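Local coordinates for MP-4 (Mucuna pruriens, PDB 5DSS), which helps Mucuna pruriens seeds neutralise snake venom indirectly, by raising cross-reactive antibodies, and belongs to a family of trypsin and protease inhibitors, at residues A[34-38]-A[58-62]; A[153-157]-A[168-174]. All coordinates share one frame; numbering follows the deposited sequence.

Contact 1. Residues A[34-38]-A[58-62]; sequences GLRLG and NGLPV
Leu-35 and Val-62 meet on the buried side of this contact, where CD1 of Leu-35 lies 4.0 Å from CG2 of Val-62 and the two side chains cross at about a right angle. The bond from CA to CB of Leu-35 leads away from 58-62, but CG is set between the backbone N and the carbonyl carbon (chi1 47°), and this brings CD1 back to the methyl of Val-62. Ile-23 on strand 20-24 and Ile-82 add to the apolar setting, lying against Leu-35 and Val-62 respectively.

Between the two backbones the fit is less regular. The amide N of Leu-60 donates to Leu-35 O over 3.2 Å with an N-H...O angle of 136°, a bent bond that is doubtful because the carbonyl oxygen is modelled too near Gly-59. Gly-59 itself has a positive phi, which favours glycine, and its CA lies closest to that of Arg-36.

Toward solvent the contact rests on partly exposed residues. The aliphatic root of Arg-36 runs over the backbone of the glycine, with CG 3.4 Å from Gly-59 CA, and its CB is also 3.9 Å from Leu-60 CD1. Bends at chi2 and chi3 then carry the guanidinium away from 58-62. Leu-37 and Leu-60 also approach each other there, but their methyls are modelled too close for the detail to be trusted; Phe-84 touches both.

Strand 35-37 is at the same time paired with strand 49-51, as the backbone bonds of Gly-34 with Asp-52 and of Arg-36 with Leu-50 attest. A short strand bonded to one neighbour and brushed by a returning loop is consistent with the beta-trefoil of Kunitz-type inhibitors, in which short strands are joined by long, irregular loops.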
loop_
_atom_site.group_PDB
_atom_site.type_symbol
_atom_site.label_atom_id
_atom_site.label_comp_id
_atom_site.label_asym_id
_atom_site.label_seq_id
_atom_site.Cartn_x
_atom_site.Cartn_y
_atom_site.Cartn_z
ATOM N N GLY A 34 -1.976 -10.360 6.513
ATOM C CA GLY A 34 -2.351 -8.978 6.675
ATOM C C GLY A 34 -1.123 -8.131 6.489
ATOM O O GLY A 34 -0.040 -8.654 6.277
ATOM N N LEU A 35 -1.296 -6.815 6.573
ATOM C CA LEU A 35 -0.160 -5.912 6.538
ATOM C C LEU A 35 -0.005 -4.982 7.758
ATOM O O LEU A 35 -0.991 -4.560 8.380
ATOM C CB LEU A 35 -0.185 -5.012 5.296
ATOM C CG LEU A 35 -1.337 -4.198 4.689
ATOM C CD1 LEU A 35 -1.946 -3.144 5.597
ATOM C CD2 LEU A 35 -0.829 -3.544 3.413
ATOM N N ARG A 36 1.250 -4.682 8.090
ATOM C CA ARG A 36 1.555 -3.753 9.156
ATOM C C ARG A 36 2.955 -3.182 9.024
ATOM O O ARG A 36 3.633 -3.426 8.016
ATOM C CB ARG A 36 1.420 -4.517 10.472
ATOM C CG ARG A 36 1.111 -6.011 10.364
ATOM C CD ARG A 36 2.146 -6.761 9.554
ATOM N NE ARG A 36 3.217 -7.291 10.389
ATOM C CZ ARG A 36 4.125 -8.157 9.952
ATOM N NH1 ARG A 36 5.092 -8.610 10.755
ATOM N NH2 ARG A 36 4.011 -8.653 8.730
ATOM N N LEU A 37 3.370 -2.423 10.045
ATOM C CA LEU A 37 4.774 -2.055 10.201
ATOM C C LEU A 37 5.327 -3.289 10.824
ATOM O O LEU A 37 4.885 -3.697 11.902
ATOM C CB LEU A 37 4.978 -0.913 11.199
ATOM C CG LEU A 37 5.024 0.525 10.740
ATOM C CD1 LEU A 37 6.056 0.745 9.649
ATOM C CD2 LEU A 37 3.634 0.913 10.305
ATOM N N GLY A 38 6.265 -3.906 10.147
ATOM C CA GLY A 38 6.709 -5.198 10.592
ATOM C C GLY A 38 8.177 -5.201 10.869
ATOM O O GLY A 38 8.885 -4.233 10.563
ATOM N N ASN A 58 -4.513 -8.109 11.239
ATOM C CA ASN A 58 -4.916 -7.313 10.102
ATOM C C ASN A 58 -4.005 -6.126 9.944
ATOM O O ASN A 58 -4.167 -5.338 9.051
ATOM C CB ASN A 58 -6.327 -6.808 10.319
ATOM C CG ASN A 58 -6.664 -6.652 11.792
ATOM O OD1 ASN A 58 -5.805 -6.843 12.665
ATOM N ND2 ASN A 58 -7.926 -6.326 12.082
ATOM N N GLY A 59 -3.015 -6.021 10.812
ATOM C CA GLY A 59 -2.047 -4.932 10.741
ATOM C C GLY A 59 -2.466 -3.576 11.266
ATOM O O GLY A 59 -2.975 -3.468 12.380
ATOM N N LEU A 60 -2.232 -2.543 10.463
ATOM C CA LEU A 60 -2.440 -1.154 10.869
ATOM C C LEU A 60 -3.353 -0.410 9.872
ATOM O O LEU A 60 -3.206 -0.576 8.645
ATOM C CB LEU A 60 -1.073 -0.443 10.917
ATOM C CG LEU A 60 -0.188 -0.187 12.139
ATOM C CD1 LEU A 60 0.432 -1.454 12.712
ATOM C CD2 LEU A 60 0.916 0.770 11.726
ATOM N N PRO A 61 -4.270 0.433 10.390
ATOM C CA PRO A 61 -5.188 1.195 9.531
ATOM C C PRO A 61 -4.477 1.919 8.383
ATOM O O PRO A 61 -3.295 2.262 8.514
ATOM C CB PRO A 61 -5.811 2.209 10.497
ATOM C CG PRO A 61 -5.768 1.530 11.819
ATOM C CD PRO A 61 -4.480 0.743 11.818
ATOM N N VAL A 62 -5.194 2.137 7.281
ATOM C CA VAL A 62 -4.624 2.678 6.063
ATOM C C VAL A 62 -5.462 3.845 5.524
ATOM O O VAL A 62 -6.590 3.648 5.025
ATOM C CB VAL A 62 -4.606 1.517 5.022
ATOM C CG1 VAL A 62 -3.662 1.834 3.865
ATOM C CG2 VAL A 62 -4.232 0.182 5.666
#

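Contact 2. Residues A[153-157]-A[168-174]; sequences LDVGR and LSEAGEL
Arg-157 reaches Glu-173 in a salt bridge, its NH2 lying 2.6 Å from OE2 of Glu-173 with an N-H...O angle of 146°. Guanidinium and carboxylate planes are only 11° apart, and the oxygen is approached on its anti side, somewhat out of the carboxylate plane. The arginine's aliphatic part and NE pass across CD1 of Leu-174. Glu-173 CG stands anti to the backbone N (chi1 173°), and the bend at chi2 brings the carboxylate round to the arginine; CB of Glu-173 rests 3.3 Å from Gly-156 CA.

At the other end Asp-154 lays its carboxylate carbon CG 3.3 Å from Gly-172 CA, while a water joins the two segments, taken up by Glu-170 O at 3.0 Å and only weakly by Asp-154 OD1. Between these ends, CG2 of Val-155 meets CD2 of Leu-168.

Further out, Gly-29 O accepts a bond from Arg-157 NH1, and Lys-141 touches Asp-154. Leu-142 and Phe-144 of strand 142-146 lie against Val-155 and Leu-168 respectively, whereas Leu-166 of strand 164-167 and Gln-51 of strand 49-51 both touch Arg-157 and Leu-174.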
loop_
_atom_site.group_PDB
_atom_site.type_symbol
_atom_site.label_atom_id
_atom_site.label_comp_id
_atom_site.label_asym_id
_atom_site.label_seq_id
_atom_site.Cartn_x
_atom_site.Cartn_y
_atom_site.Cartn_z
ATOM N N LEU A 153 3.517 1.705 -12.736
ATOM C CA LEU A 153 3.580 0.262 -12.545
ATOM C C LEU A 153 2.765 -0.273 -11.375
ATOM O O LEU A 153 2.448 0.439 -10.432
ATOM C CB LEU A 153 5.035 -0.168 -12.351
ATOM C CG LEU A 153 5.966 0.089 -13.521
ATOM C CD1 LEU A 153 6.246 1.585 -13.631
ATOM C CD2 LEU A 153 7.252 -0.694 -13.326
ATOM N N ASP A 154 2.474 -1.567 -11.464
ATOM C CA ASP A 154 1.782 -2.343 -10.427
ATOM C C ASP A 154 2.587 -2.422 -9.132
ATOM O O ASP A 154 3.674 -1.855 -9.029
ATOM C CB ASP A 154 1.512 -3.790 -10.892
ATOM C CG ASP A 154 0.473 -3.873 -11.974
ATOM O OD1 ASP A 154 0.859 -3.735 -13.149
ATOM O OD2 ASP A 154 -0.715 -4.103 -11.645
ATOM N N VAL A 155 2.001 -3.099 -8.147
ATOM C CA VAL A 155 2.666 -3.408 -6.894
ATOM C C VAL A 155 2.452 -4.884 -6.596
ATOM O O VAL A 155 1.354 -5.304 -6.215
ATOM C CB VAL A 155 2.074 -2.596 -5.739
ATOM C CG1 VAL A 155 2.618 -3.090 -4.413
ATOM C CG2 VAL A 155 2.377 -1.120 -5.930
ATOM N N GLY A 156 3.497 -5.672 -6.797
ATOM C CA GLY A 156 3.416 -7.085 -6.521
ATOM C C GLY A 156 3.926 -7.396 -5.137
ATOM O O GLY A 156 3.553 -6.743 -4.142
ATOM N N ARG A 157 4.768 -8.425 -5.091
ATOM C CA ARG A 157 5.392 -8.841 -3.846
ATOM C C ARG A 157 6.807 -9.402 -3.974
ATOM O O ARG A 157 7.152 -10.075 -4.940
ATOM C CB ARG A 157 4.491 -9.805 -3.060
ATOM C CG ARG A 157 3.354 -9.116 -2.318
ATOM C CD ARG A 157 2.464 -10.132 -1.641
ATOM N NE ARG A 157 1.810 -11.036 -2.586
ATOM C CZ ARG A 157 0.933 -11.967 -2.224
ATOM N NH1 ARG A 157 0.612 -12.120 -0.944
ATOM N NH2 ARG A 157 0.363 -12.738 -3.135
ATOM N N LEU A 168 6.988 -3.053 -6.553
ATOM C CA LEU A 168 6.376 -2.818 -7.857
ATOM C C LEU A 168 6.708 -3.936 -8.858
ATOM O O LEU A 168 7.798 -3.979 -9.420
ATOM C CB LEU A 168 6.841 -1.486 -8.420
ATOM C CG LEU A 168 6.676 -0.177 -7.648
ATOM C CD1 LEU A 168 6.669 0.942 -8.676
ATOM C CD2 LEU A 168 5.424 -0.116 -6.786
ATOM N N SER A 169 5.766 -4.848 -9.071
ATOM C CA SER A 169 5.954 -5.956 -10.013
ATOM C C SER A 169 5.949 -5.529 -11.488
ATOM O O SER A 169 5.570 -4.395 -11.828
ATOM C CB SER A 169 4.911 -7.034 -9.757
ATOM O OG SER A 169 5.058 -7.519 -8.436
ATOM N N GLU A 170 6.395 -6.436 -12.353
ATOM C CA GLU A 170 6.408 -6.172 -13.778
ATOM C C GLU A 170 5.054 -6.508 -14.402
ATOM O O GLU A 170 4.695 -5.992 -15.470
ATOM C CB GLU A 170 7.611 -6.859 -14.429
ATOM C CG GLU A 170 8.396 -5.951 -15.381
ATOM C CD GLU A 170 9.459 -6.708 -16.126
ATOM O OE1 GLU A 170 10.393 -7.238 -15.476
ATOM O OE2 GLU A 170 9.351 -6.798 -17.365
ATOM N N ALA A 171 4.300 -7.371 -13.731
ATOM C CA ALA A 171 3.059 -7.848 -14.307
ATOM C C ALA A 171 1.765 -7.438 -13.618
ATOM O O ALA A 171 0.747 -7.141 -14.292
ATOM C CB ALA A 171 3.195 -9.360 -14.349
ATOM N N GLY A 172 1.818 -7.410 -12.278
ATOM C CA GLY A 172 0.641 -7.155 -11.436
ATOM C C GLY A 172 0.573 -8.274 -10.430
ATOM O O GLY A 172 1.043 -9.395 -10.673
ATOM N N GLU A 173 0.064 -7.955 -9.253
ATOM C CA GLU A 173 -0.059 -8.951 -8.188
ATOM C C GLU A 173 -0.947 -8.368 -7.112
ATOM O O GLU A 173 -1.249 -7.167 -7.119
ATOM C CB GLU A 173 1.317 -9.429 -7.670
ATOM C CG GLU A 173 1.310 -10.355 -6.448
ATOM C CD GLU A 173 0.557 -11.663 -6.658
ATOM O OE1 GLU A 173 0.486 -12.176 -7.799
ATOM O OE2 GLU A 173 0.030 -12.194 -5.660
ATOM N N LEU A 174 -1.399 -9.236 -6.211
ATOM C CA LEU A 174 -2.172 -8.796 -5.070
ATOM C C LEU A 174 -3.605 -8.566 -5.457
ATOM O O LEU A 174 -3.961 -7.518 -5.978
ATOM C CB LEU A 174 -1.601 -7.489 -4.512
ATOM C CG LEU A 174 -0.936 -7.558 -3.138
ATOM C CD1 LEU A 174 0.404 -8.245 -3.257
ATOM C CD2 LEU A 174 -0.807 -6.157 -2.552
HETATM O O HOH W 1 3.401 -3.338 -15.269
#

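From the N terminus, contact 1 comes first: after the 19 residues between Gly-38 and Asn-58, which include strand 49-51, the chain returns at 58-62 to close the loop. Contact 2 follows in series, neither nested in nor crossing the first. It closes a shorter excursion of ten residues that ends with strand 164-167, so that 168-174, just past that strand, comes back on 153-157. One antiparallel sheet unites them, with 35-37 and 156-157 as its outermost strands and 49-51 and 164-167 between. Each contact thus lays a loop against one edge strand, and the two lie on opposite sides of the chain's centre, their own centres 19 Å apart and without touching.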